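Local coordinates for protein extracellular ligand-binding receptor (PDB 4M88) that probably binds an amino acid or similar small solute outside the cytoplasmic membrane and delivers it to an ABC transporter for uptake, at residues A[200-205]-A[225-230]; A[143-148]-A[192-197]; A[245-250]-A[347-352]; A[229-234]-A[252-257]. All coordinates share one frame; numbering follows the deposited sequence.

Contact 1 (A[200-205]-A[225-230])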
loop_
_atom_site.group_PDB
_atom_site.type_symbol
_atom_site.label_atom_id
_atom_site.label_comp_id
_atom_site.label_asym_id
_atom_site.label_seq_id
_atom_site.Cartn_x
_atom_site.Cartn_y
_atom_site.Cartn_z
ATOM N N GLN A 200 -4.305 25.871 -3.810
ATOM C CA GLN A 200 -3.167 25.766 -4.714
ATOM C C GLN A 200 -2.795 24.322 -5.044
ATOM O O GLN A 200 -2.055 24.063 -5.999
ATOM C CB GLN A 200 -1.972 26.498 -4.119
ATOM C CG GLN A 200 -2.184 27.980 -4.001
ATOM C CD GLN A 200 -1.277 28.593 -2.967
ATOM O OE1 GLN A 200 -1.365 28.258 -1.792
ATOM N NE2 GLN A 200 -0.382 29.483 -3.398
ATOM N N GLY A 201 -3.313 23.388 -4.258
ATOM C CA GLY A 201 -3.050 21.977 -4.475
ATOM C C GLY A 201 -4.152 21.180 -3.814
ATOM O O GLY A 201 -4.837 21.697 -2.918
ATOM N N VAL A 202 -4.349 19.940 -4.261
ATOM C CA VAL A 202 -5.413 19.099 -3.719
ATOM C C VAL A 202 -4.905 17.695 -3.437
ATOM O O VAL A 202 -4.355 17.042 -4.332
ATOM C CB VAL A 202 -6.610 18.971 -4.694
ATOM C CG1 VAL A 202 -7.762 18.224 -4.013
ATOM C CG2 VAL A 202 -7.089 20.340 -5.177
ATOM N N LEU A 203 -5.092 17.239 -2.197
ATOM C CA LEU A 203 -4.796 15.862 -1.812
ATOM C C LEU A 203 -6.034 15.008 -2.007
ATOM O O LEU A 203 -7.123 15.396 -1.589
ATOM C CB LEU A 203 -4.414 15.783 -0.335
ATOM C CG LEU A 203 -3.027 16.079 0.201
ATOM C CD1 LEU A 203 -2.731 17.564 0.138
ATOM C CD2 LEU A 203 -2.946 15.565 1.644
ATOM N N VAL A 204 -5.879 13.833 -2.612
ATOM C CA VAL A 204 -7.001 12.899 -2.728
ATOM C C VAL A 204 -6.720 11.656 -1.895
ATOM O O VAL A 204 -5.692 11.008 -2.081
ATOM C CB VAL A 204 -7.264 12.537 -4.193
ATOM C CG1 VAL A 204 -8.544 11.724 -4.318
ATOM C CG2 VAL A 204 -7.368 13.815 -5.033
ATOM N N ILE A 205 -7.621 11.338 -0.965
ATOM C CA ILE A 205 -7.416 10.240 -0.012
ATOM C C ILE A 205 -8.559 9.245 -0.074
ATOM O O ILE A 205 -9.719 9.619 0.075
ATOM C CB ILE A 205 -7.312 10.781 1.435
ATOM C CG1 ILE A 205 -6.054 11.644 1.586
ATOM C CG2 ILE A 205 -7.303 9.648 2.453
ATOM C CD1 ILE A 205 -5.785 12.113 3.020
ATOM N N GLN A 225 -4.798 22.526 -10.804
ATOM C CA GLN A 225 -3.741 22.589 -9.786
ATOM C C GLN A 225 -3.105 21.219 -9.575
ATOM O O GLN A 225 -3.723 20.192 -9.901
ATOM C CB GLN A 225 -4.323 23.087 -8.457
ATOM C CG GLN A 225 -4.604 24.592 -8.436
ATOM C CD GLN A 225 -5.806 24.975 -9.277
ATOM O OE1 GLN A 225 -6.710 24.164 -9.497
ATOM N NE2 GLN A 225 -5.823 26.219 -9.754
ATOM N N PRO A 226 -1.871 21.189 -9.025
ATOM C CA PRO A 226 -1.250 19.907 -8.663
ATOM C C PRO A 226 -2.157 19.096 -7.753
ATOM O O PRO A 226 -2.779 19.656 -6.842
ATOM C CB PRO A 226 0.002 20.341 -7.886
ATOM C CG PRO A 226 0.363 21.646 -8.509
ATOM C CD PRO A 226 -0.953 22.322 -8.785
ATOM N N LEU A 227 -2.234 17.792 -8.009
ATOM C CA LEU A 227 -3.003 16.883 -7.178
ATOM C C LEU A 227 -1.991 15.935 -6.556
ATOM O O LEU A 227 -0.975 15.601 -7.183
ATOM C CB LEU A 227 -3.999 16.099 -8.035
ATOM C CG LEU A 227 -4.884 16.909 -8.981
ATOM C CD1 LEU A 227 -5.799 15.954 -9.770
ATOM C CD2 LEU A 227 -5.718 17.939 -8.224
ATOM N N PHE A 228 -2.225 15.536 -5.315
ATOM C CA PHE A 228 -1.296 14.643 -4.635
ATOM C C PHE A 228 -2.057 13.426 -4.147
ATOM O O PHE A 228 -3.178 13.541 -3.643
ATOM C CB PHE A 228 -0.640 15.330 -3.436
ATOM C CG PHE A 228 -0.096 16.695 -3.742
ATOM C CD1 PHE A 228 1.056 16.841 -4.494
ATOM C CD2 PHE A 228 -0.736 17.829 -3.264
ATOM C CE1 PHE A 228 1.560 18.108 -4.775
ATOM C CE2 PHE A 228 -0.240 19.096 -3.540
ATOM C CZ PHE A 228 0.907 19.230 -4.297
ATOM N N VAL A 229 -1.457 12.256 -4.309
ATOM C CA VAL A 229 -2.102 11.030 -3.867
ATOM C C VAL A 229 -1.096 10.166 -3.142
ATOM O O VAL A 229 0.112 10.321 -3.326
ATOM C CB VAL A 229 -2.697 10.228 -5.048
ATOM C CG1 VAL A 229 -3.689 11.074 -5.823
ATOM C CG2 VAL A 229 -1.590 9.725 -5.962
ATOM N N LEU A 230 -1.595 9.254 -2.310
ATOM C CA LEU A 230 -0.731 8.351 -1.563
ATOM C C LEU A 230 -0.444 7.092 -2.374
ATOM O O LEU A 230 -0.848 6.990 -3.537
ATOM C CB LEU A 230 -1.382 7.990 -0.225
ATOM C CG LEU A 230 -1.789 9.181 0.644
ATOM C CD1 LEU A 230 -2.370 8.704 1.979
ATOM C CD2 LEU A 230 -0.599 10.083 0.880
HETATM O O HOH W 1 -4.371 8.769 -1.902
#
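V202 and F228 are at the centre of a parallel strand pair, and F228 uses both its backbone N and its O across the contact. P226 O takes V202 N at 3.0 Å. F228 N returns to V202 O at 2.8 Å, and V204 N meets F228 O at 2.9 Å. The next rung is replaced by a water, which donates to V204 O and accepts from L230 N; these two atoms are 4.5 Å apart as the strands diverge.

Side chains alternate between the two faces. On one, V202 and L227 lie side by side and point the same way, V202 CB resting 3.8 Å from L227 CD2, with V204 and V229 continuing the row more loosely. On the other, L203 and F228 cross obliquely. F228 has CG anti to its carbonyl carbon (chi1 -48°), and its CD2 side meets L203 CD1 at 4.0 Å. The same ring reaches back to the start of the strand, where F228 CE2 comes within 4.1 Å of G201 CA. At the start of the pair, Q225 CB and P226 CD close on Q200 O, while Q200 OE1 turns away to accept from S142 N and K143 N.

The pair forms the two strands of a beta-alpha-beta unit whose connecting helix 208-220 lies against the V204, L227 and V229 face. Helix 125-138 packs on L203 and L230, and strand 143-149 flanks 201-205 on its other edge.

Contact 2 (A[143-148]-A[192-197])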
loop_
_atom_site.group_PDB
_atom_site.type_symbol
_atom_site.label_atom_id
_atom_site.label_comp_id
_atom_site.label_asym_id
_atom_site.label_seq_id
_atom_site.Cartn_x
_atom_site.Cartn_y
_atom_site.Cartn_z
ATOM N N LYS A 143 -2.411 27.318 0.752
ATOM C CA LYS A 143 -3.767 26.796 0.872
ATOM C C LYS A 143 -3.930 25.446 0.180
ATOM O O LYS A 143 -3.692 25.316 -1.026
ATOM C CB LYS A 143 -4.796 27.789 0.336
ATOM C CG LYS A 143 -6.222 27.283 0.461
ATOM C CD LYS A 143 -7.237 28.383 0.181
ATOM C CE LYS A 143 -8.647 27.892 0.469
ATOM N NZ LYS A 143 -9.649 28.990 0.502
ATOM N N LEU A 144 -4.340 24.449 0.961
ATOM C CA LEU A 144 -4.488 23.074 0.487
ATOM C C LEU A 144 -5.917 22.601 0.673
ATOM O O LEU A 144 -6.540 22.906 1.687
ATOM C CB LEU A 144 -3.587 22.148 1.298
ATOM C CG LEU A 144 -2.162 21.897 0.823
ATOM C CD1 LEU A 144 -1.420 21.001 1.822
ATOM C CD2 LEU A 144 -2.182 21.253 -0.559
ATOM N N ALA A 145 -6.438 21.861 -0.300
ATOM C CA ALA A 145 -7.722 21.193 -0.135
ATOM C C ALA A 145 -7.473 19.689 -0.095
ATOM O O ALA A 145 -6.518 19.201 -0.696
ATOM C CB ALA A 145 -8.654 21.531 -1.283
ATOM N N THR A 146 -8.323 18.954 0.613
ATOM C CA THR A 146 -8.252 17.490 0.606
ATOM C C THR A 146 -9.610 16.945 0.192
ATOM O O THR A 146 -10.633 17.369 0.728
ATOM C CB THR A 146 -7.914 16.915 1.984
ATOM O OG1 THR A 146 -6.676 17.466 2.450
ATOM C CG2 THR A 146 -7.808 15.380 1.923
ATOM N N LEU A 147 -9.616 16.033 -0.775
ATOM C CA LEU A 147 -10.830 15.306 -1.156
ATOM C C LEU A 147 -10.714 13.912 -0.569
ATOM O O LEU A 147 -9.755 13.209 -0.874
ATOM C CB LEU A 147 -10.927 15.211 -2.673
ATOM C CG LEU A 147 -12.056 14.339 -3.241
ATOM C CD1 LEU A 147 -13.417 14.907 -2.832
ATOM C CD2 LEU A 147 -11.965 14.252 -4.763
ATOM N N TYR A 148 -11.651 13.495 0.287
ATOM C CA TYR A 148 -11.501 12.168 0.900
ATOM C C TYR A 148 -12.805 11.384 0.930
ATOM O O TYR A 148 -13.881 11.961 1.015
ATOM C CB TYR A 148 -10.878 12.266 2.305
ATOM C CG TYR A 148 -11.785 12.868 3.350
ATOM C CD1 TYR A 148 -12.438 12.056 4.270
ATOM C CD2 TYR A 148 -11.987 14.239 3.417
ATOM C CE1 TYR A 148 -13.271 12.584 5.226
ATOM C CE2 TYR A 148 -12.825 14.785 4.380
ATOM C CZ TYR A 148 -13.454 13.940 5.283
ATOM O OH TYR A 148 -14.290 14.446 6.250
ATOM N N ARG A 192 -16.783 20.192 -7.681
ATOM C CA ARG A 192 -17.286 21.557 -7.855
ATOM C C ARG A 192 -17.026 22.402 -6.613
ATOM O O ARG A 192 -16.674 23.581 -6.727
ATOM C CB ARG A 192 -18.778 21.570 -8.196
ATOM C CG ARG A 192 -19.072 21.568 -9.689
ATOM C CD ARG A 192 -20.535 21.909 -9.988
ATOM N NE ARG A 192 -21.184 22.644 -8.902
ATOM C CZ ARG A 192 -22.359 23.266 -9.009
ATOM N NH1 ARG A 192 -23.017 23.261 -10.163
ATOM N NH2 ARG A 192 -22.876 23.903 -7.963
ATOM N N GLN A 193 -17.207 21.813 -5.431
ATOM C CA GLN A 193 -16.905 22.522 -4.183
ATOM C C GLN A 193 -15.422 22.860 -4.103
ATOM O O GLN A 193 -15.053 23.987 -3.775
ATOM C CB GLN A 193 -17.319 21.693 -2.961
ATOM C CG GLN A 193 -16.764 22.213 -1.619
ATOM C CD GLN A 193 -17.597 23.335 -0.992
ATOM O OE1 GLN A 193 -18.572 23.803 -1.577
ATOM N NE2 GLN A 193 -17.206 23.767 0.206
ATOM N N ILE A 194 -14.572 21.884 -4.412
ATOM C CA ILE A 194 -13.126 22.106 -4.359
ATOM C C ILE A 194 -12.700 23.175 -5.359
ATOM O O ILE A 194 -11.856 24.021 -5.063
ATOM C CB ILE A 194 -12.355 20.794 -4.558
ATOM C CG1 ILE A 194 -12.550 19.919 -3.317
ATOM C CG2 ILE A 194 -10.856 21.055 -4.818
ATOM C CD1 ILE A 194 -12.049 18.520 -3.456
ATOM N N ALA A 195 -13.319 23.167 -6.531
ATOM C CA ALA A 195 -13.001 24.147 -7.565
ATOM C C ALA A 195 -13.277 25.575 -7.111
ATOM O O ALA A 195 -12.677 26.522 -7.619
ATOM C CB ALA A 195 -13.770 23.841 -8.836
ATOM N N ALA A 196 -14.189 25.727 -6.159
ATOM C CA ALA A 196 -14.583 27.045 -5.685
ATOM C C ALA A 196 -13.675 27.600 -4.582
ATOM O O ALA A 196 -13.844 28.745 -4.172
ATOM C CB ALA A 196 -16.027 27.020 -5.212
ATOM N N LEU A 197 -12.712 26.805 -4.122
ATOM C CA LEU A 197 -11.932 27.149 -2.924
ATOM C C LEU A 197 -10.684 28.002 -3.147
ATOM O O LEU A 197 -10.184 28.618 -2.209
ATOM C CB LEU A 197 -11.531 25.878 -2.173
ATOM C CG LEU A 197 -12.711 25.040 -1.702
ATOM C CD1 LEU A 197 -12.247 23.873 -0.853
ATOM C CD2 LEU A 197 -13.656 25.918 -0.933
#
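Helix 184-195 packs here on strand 143-149 through I194 and the following L197, which meet A145, L147 and K143: a helix-on-sheet contact inside a beta-alpha-beta crossover. The chain leaves strand 174-180, runs through this helix and returns as strand 201-205, and strand 143-149 lies between those two in the sheet. The connecting helix therefore passes over a strand that belongs to neither of its ends, as in the alpha/beta lobes of type I periplasmic binding proteins.

I194 and L197 bring the hydrophobic surface from the helix end. With the I194 chain extended at chi2 (170°), its terminal CD1 reaches L147 CB at 3.6 Å, the two side chains crossing at about a right angle. L147 CD1 also touches that methyl. The other branch, I194 CG2, faces A145 CB at 4.2 Å. One turn on, L197 CD1 approaches the same A145 methyl at 4.3 Å, so A145 CB meets both I194 and L197. I194 also touches V178 and V202, on the strands flanking 143-149.

The polar part lies at the start of the strand, where E174 offers the K143 ammonium a long, weak ion pair. The lysine chain is extended from CG to its end, and its CE passes L197 O at 3.2 Å. Beyond it, K143 NZ donates to L197 O at 2.8 Å, in the carbonyl plane, with a C=O...N angle of 153°.

Contact 3 (A[245-250]-A[347-352])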
loop_
_atom_site.group_PDB
_atom_site.type_symbol
_atom_site.label_atom_id
_atom_site.label_comp_id
_atom_site.label_asym_id
_atom_site.label_seq_id
_atom_site.Cartn_x
_atom_site.Cartn_y
_atom_site.Cartn_z
ATOM N N ALA A 245 -2.467 14.517 -20.545
ATOM C CA ALA A 245 -2.956 15.862 -20.240
ATOM C C ALA A 245 -3.472 16.017 -18.815
ATOM O O ALA A 245 -3.136 16.982 -18.138
ATOM C CB ALA A 245 -4.046 16.265 -21.230
ATOM N N GLY A 246 -4.296 15.081 -18.356
ATOM C CA GLY A 246 -4.858 15.194 -17.021
ATOM C C GLY A 246 -3.934 14.653 -15.947
ATOM O O GLY A 246 -4.036 15.009 -14.775
ATOM N N ALA A 247 -3.034 13.760 -16.338
ATOM C CA ALA A 247 -2.199 13.077 -15.353
ATOM C C ALA A 247 -0.984 13.902 -14.956
ATOM O O ALA A 247 -0.486 13.775 -13.829
ATOM C CB ALA A 247 -1.762 11.703 -15.877
ATOM N N ARG A 248 -0.490 14.725 -15.877
ATOM C CA ARG A 248 0.715 15.504 -15.604
ATOM C C ARG A 248 0.483 16.396 -14.393
ATOM O O ARG A 248 -0.592 16.975 -14.228
ATOM C CB ARG A 248 1.159 16.326 -16.821
ATOM C CG ARG A 248 0.152 17.345 -17.271
ATOM C CD ARG A 248 0.380 17.772 -18.705
ATOM N NE ARG A 248 -0.578 18.802 -19.093
ATOM C CZ ARG A 248 -0.722 19.271 -20.328
ATOM N NH1 ARG A 248 0.029 18.800 -21.317
ATOM N NH2 ARG A 248 -1.623 20.214 -20.571
ATOM N N GLY A 249 1.474 16.472 -13.516
ATOM C CA GLY A 249 1.335 17.313 -12.344
ATOM C C GLY A 249 0.776 16.589 -11.134
ATOM O O GLY A 249 0.724 17.161 -10.042
ATOM N N VAL A 250 0.342 15.342 -11.312
ATOM C CA VAL A 250 -0.073 14.541 -10.166
ATOM C C VAL A 250 1.161 13.999 -9.455
ATOM O O VAL A 250 2.011 13.357 -10.078
ATOM C CB VAL A 250 -0.957 13.356 -10.583
ATOM C CG1 VAL A 250 -1.205 12.424 -9.388
ATOM C CG2 VAL A 250 -2.265 13.857 -11.176
ATOM N N GLY A 347 6.944 10.920 -6.274
ATOM C CA GLY A 347 7.143 11.009 -7.709
ATOM C C GLY A 347 6.135 11.988 -8.278
ATOM O O GLY A 347 5.059 12.159 -7.711
ATOM N N VAL A 348 6.475 12.653 -9.380
ATOM C CA VAL A 348 5.500 13.515 -10.034
ATOM C C VAL A 348 5.386 13.096 -11.480
ATOM O O VAL A 348 6.409 12.866 -12.144
ATOM C CB VAL A 348 5.909 15.000 -9.958
ATOM C CG1 VAL A 348 4.847 15.884 -10.623
ATOM C CG2 VAL A 348 6.130 15.418 -8.504
ATOM N N ILE A 349 4.159 12.955 -11.969
ATOM C CA ILE A 349 3.952 12.608 -13.376
ATOM C C ILE A 349 4.304 13.797 -14.269
ATOM O O ILE A 349 3.725 14.883 -14.145
ATOM C CB ILE A 349 2.518 12.128 -13.643
ATOM C CG1 ILE A 349 2.186 10.917 -12.757
ATOM C CG2 ILE A 349 2.339 11.744 -15.121
ATOM C CD1 ILE A 349 0.761 10.391 -12.946
ATOM N N GLY A 350 5.285 13.605 -15.151
ATOM C CA GLY A 350 5.758 14.694 -15.987
ATOM C C GLY A 350 4.873 14.912 -17.193
ATOM O O GLY A 350 3.877 14.204 -17.380
ATOM N N ARG A 351 5.230 15.898 -18.013
ATOM C CA ARG A 351 4.468 16.196 -19.223
ATOM C C ARG A 351 4.548 15.052 -20.223
ATOM O O ARG A 351 3.736 14.974 -21.148
ATOM C CB ARG A 351 4.970 17.479 -19.879
ATOM C CG ARG A 351 4.783 18.721 -19.056
ATOM C CD ARG A 351 5.439 19.888 -19.758
ATOM N NE ARG A 351 5.432 21.089 -18.932
ATOM C CZ ARG A 351 6.145 22.180 -19.195
ATOM N NH1 ARG A 351 6.936 22.225 -20.263
ATOM N NH2 ARG A 351 6.072 23.228 -18.382
ATOM N N ASP A 352 5.529 14.169 -20.044
ATOM C CA ASP A 352 5.676 13.015 -20.919
ATOM C C ASP A 352 4.963 11.775 -20.387
ATOM O O ASP A 352 5.115 10.692 -20.941
ATOM C CB ASP A 352 7.151 12.688 -21.178
ATOM C CG ASP A 352 7.908 12.362 -19.907
ATOM O OD1 ASP A 352 7.284 12.329 -18.820
ATOM O OD2 ASP A 352 9.132 12.137 -19.993
HETATM O O HOH W 2 1.526 16.615 -21.754
#
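I349 faces the A247-V250 turn with its whole side chain and with both polar atoms of its backbone. G249 N donates to I349 O at 2.8 Å and I349 N to V250 O at 2.9 Å, so one residue of strand 345-349 stands opposite two residues, G249 and V250, of the 245-250 segment. With G249 in the left-handed region (phi 92°, psi -7°) and third in a type II turn, this is a G1 beta bulge, formed where helix 235-247 gives way to strand 250-254.

I349 CB lies 3.4 Å from A247 O, the carbonyl that V250 N binds to close the turn. CG1 stays beside the backbone N (chi1 -58°), and I349 CD1 sits near both A247 CB (4.1 Å) and V250 CB (4.2 Å). V250 and A247 also rest on I238 of helix 235-247, which adds to this apolar patch.

R248 works at the solvent side. Its CB touches G350 O at 3.5 Å, and from a first torsion that sets CG between the backbone N and the carbonyl carbon the chain runs out extended. A245 CA lies against one face of the guanidinium, off toward the rim. A water in the guanidinium plane takes R248 NH1 at 2.7 Å and donates a hydrogen bond to the backbone R351 O.

The water thus joins the R248 guanidinium to the R351 main chain. The firm hold is backbone to backbone: two bonds grip I349, and its CD1 packs against A247 CB and V250 CB.

Contact 4 (A[229-234]-A[252-257])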
loop_
_atom_site.group_PDB
_atom_site.type_symbol
_atom_site.label_atom_id
_atom_site.label_comp_id
_atom_site.label_asym_id
_atom_site.label_seq_id
_atom_site.Cartn_x
_atom_site.Cartn_y
_atom_site.Cartn_z
ATOM N N VAL A 229 -1.457 12.256 -4.309
ATOM C CA VAL A 229 -2.102 11.030 -3.867
ATOM C C VAL A 229 -1.096 10.166 -3.142
ATOM O O VAL A 229 0.112 10.321 -3.326
ATOM C CB VAL A 229 -2.697 10.228 -5.048
ATOM C CG1 VAL A 229 -3.689 11.074 -5.823
ATOM C CG2 VAL A 229 -1.590 9.725 -5.962
ATOM N N LEU A 230 -1.595 9.254 -2.310
ATOM C CA LEU A 230 -0.731 8.351 -1.563
ATOM C C LEU A 230 -0.444 7.092 -2.374
ATOM O O LEU A 230 -0.848 6.990 -3.537
ATOM C CB LEU A 230 -1.382 7.990 -0.225
ATOM C CG LEU A 230 -1.789 9.181 0.644
ATOM C CD1 LEU A 230 -2.370 8.704 1.979
ATOM C CD2 LEU A 230 -0.599 10.083 0.880
ATOM N N SER A 231 0.244 6.136 -1.752
ATOM C CA SER A 231 0.737 4.944 -2.444
ATOM C C SER A 231 -0.347 3.940 -2.839
ATOM O O SER A 231 -0.255 2.769 -2.467
ATOM C CB SER A 231 1.760 4.224 -1.569
ATOM O OG SER A 231 2.956 4.961 -1.466
ATOM N N TYR A 232 -1.347 4.367 -3.609
ATOM C CA TYR A 232 -2.464 3.458 -3.930
ATOM C C TYR A 232 -2.891 3.373 -5.394
ATOM O O TYR A 232 -3.829 2.643 -5.730
ATOM C CB TYR A 232 -3.663 3.774 -3.037
ATOM C CG TYR A 232 -3.280 3.629 -1.592
ATOM C CD1 TYR A 232 -2.933 2.389 -1.083
ATOM C CD2 TYR A 232 -3.197 4.735 -0.756
ATOM C CE1 TYR A 232 -2.541 2.240 0.232
ATOM C CE2 TYR A 232 -2.811 4.595 0.569
ATOM C CZ TYR A 232 -2.481 3.349 1.051
ATOM O OH TYR A 232 -2.094 3.207 2.363
ATOM N N VAL A 233 -2.209 4.113 -6.258
ATOM C CA VAL A 233 -2.512 4.075 -7.687
ATOM C C VAL A 233 -1.213 4.082 -8.478
ATOM O O VAL A 233 -0.176 4.506 -7.958
ATOM C CB VAL A 233 -3.381 5.277 -8.120
ATOM C CG1 VAL A 233 -4.757 5.186 -7.511
ATOM C CG2 VAL A 233 -2.714 6.586 -7.743
ATOM N N SER A 234 -1.260 3.596 -9.719
ATOM C CA SER A 234 -0.112 3.679 -10.619
ATOM C C SER A 234 -0.345 4.851 -11.560
ATOM O O SER A 234 -1.487 5.255 -11.779
ATOM C CB SER A 234 0.073 2.386 -11.423
ATOM O OG SER A 234 -0.960 2.222 -12.387
ATOM N N ILE A 252 2.630 11.357 -6.720
ATOM C CA ILE A 252 2.283 10.099 -6.074
ATOM C C ILE A 252 3.346 9.804 -5.023
ATOM O O ILE A 252 4.529 9.708 -5.346
ATOM C CB ILE A 252 2.259 8.927 -7.075
ATOM C CG1 ILE A 252 1.324 9.222 -8.244
ATOM C CG2 ILE A 252 1.849 7.627 -6.376
ATOM C CD1 ILE A 252 1.439 8.203 -9.374
ATOM N N VAL A 253 2.936 9.682 -3.767
ATOM C CA VAL A 253 3.893 9.335 -2.716
ATOM C C VAL A 253 4.128 7.842 -2.800
ATOM O O VAL A 253 3.177 7.054 -2.729
ATOM C CB VAL A 253 3.359 9.657 -1.331
ATOM C CG1 VAL A 253 4.447 9.453 -0.302
ATOM C CG2 VAL A 253 2.913 11.069 -1.296
ATOM N N GLN A 254 5.385 7.445 -2.962
ATOM C CA GLN A 254 5.718 6.030 -3.121
ATOM C C GLN A 254 6.288 5.464 -1.839
ATOM O O GLN A 254 7.095 6.115 -1.179
ATOM C CB GLN A 254 6.736 5.840 -4.241
ATOM C CG GLN A 254 6.296 6.382 -5.589
ATOM C CD GLN A 254 5.234 5.532 -6.272
ATOM O OE1 GLN A 254 4.412 4.874 -5.620
ATOM N NE2 GLN A 254 5.244 5.549 -7.599
ATOM N N ALA A 255 5.874 4.247 -1.488
ATOM C CA ALA A 255 6.385 3.587 -0.290
ATOM C C ALA A 255 7.510 2.628 -0.650
ATOM O O ALA A 255 8.145 2.043 0.232
ATOM C CB ALA A 255 5.263 2.829 0.427
ATOM N N PHE A 256 7.762 2.483 -1.946
ATOM C CA PHE A 256 8.756 1.530 -2.431
ATOM C C PHE A 256 9.487 2.167 -3.598
ATOM O O PHE A 256 8.960 3.114 -4.203
ATOM C CB PHE A 256 8.049 0.258 -2.913
ATOM C CG PHE A 256 7.236 -0.416 -1.858
ATOM C CD1 PHE A 256 7.859 -1.152 -0.859
ATOM C CD2 PHE A 256 5.847 -0.309 -1.849
ATOM C CE1 PHE A 256 7.119 -1.783 0.127
ATOM C CE2 PHE A 256 5.100 -0.936 -0.865
ATOM C CZ PHE A 256 5.739 -1.677 0.125
ATOM N N PRO A 257 10.686 1.650 -3.939
ATOM C CA PRO A 257 11.371 2.127 -5.151
ATOM C C PRO A 257 10.486 1.912 -6.367
ATOM O O PRO A 257 9.566 1.092 -6.331
ATOM C CB PRO A 257 12.610 1.224 -5.237
ATOM C CG PRO A 257 12.866 0.796 -3.811
ATOM C CD PRO A 257 11.484 0.642 -3.211
#
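V229 and I252 form a parallel bridge between neighbouring strands of the mixed sheet in this alpha/beta lobe, just where the 227-229 strand ends and the chain turns toward helix 235-247. The backbone contribution is one bond, V253 N to V229 O at 2.9 Å. Past this point segment 229-234 leaves strand geometry: S231 is the centre of an inverse gamma turn in which Y232 N binds L230 O at 2.7 Å, and S234 follows as N-cap of helix 235-247.

Apolar contacts lie on both sides of the pair. V229 and I252 run side by side, V229 CG2 meeting I252 CG1 at 3.7 Å. On the other side L230 CD2 touches V253 CG2 at 4.2 Å, and both residues rest on I132 of helix 125-138. The L230 side chain is about 4 Å from a glycerol, probably from the crystallisation liquor.

Carbonyl oxygens and one hydroxyl make up the polar side. I252 CG2 lies near the carbonyl oxygens of L230 and V233. The other polar contacts gather at S231, all within a buried setting. Its O accepts from R122, and its hydroxyl is hydrogen-bonded with E128. Set beside the backbone N by chi1 -70°, S231 OG lies 2.5 Å from V253 O, too short to be read as a secure bond. The same S231 OG has the methyl A255 CB at 3.7 Å.

Contacts 1 to 4 all involve the mixed sheet of one lobe. Contacts 1 and 2 are closest, their centres 9 Å apart, and are joined through neighbouring strands 143-149 and 201-205: L147 N meets L203 O at 2.7 Å and I205 N meets L147 O at 2.8 Å, both probable hydrogen bonds. Contacts 1 and 4 share V229 and L230. Contact 3 joins contact 4 through G347 O and I252 N, 2.7 Å apart, and I349 CD1 on I252 CD1. Contacts 2 and 3 do not touch. The centre of contact 4 lies about 8 Å from that of the chain, and the glycerol near L230, probably from crystallisation, may mark the interlobe cleft in which this family binds ligand.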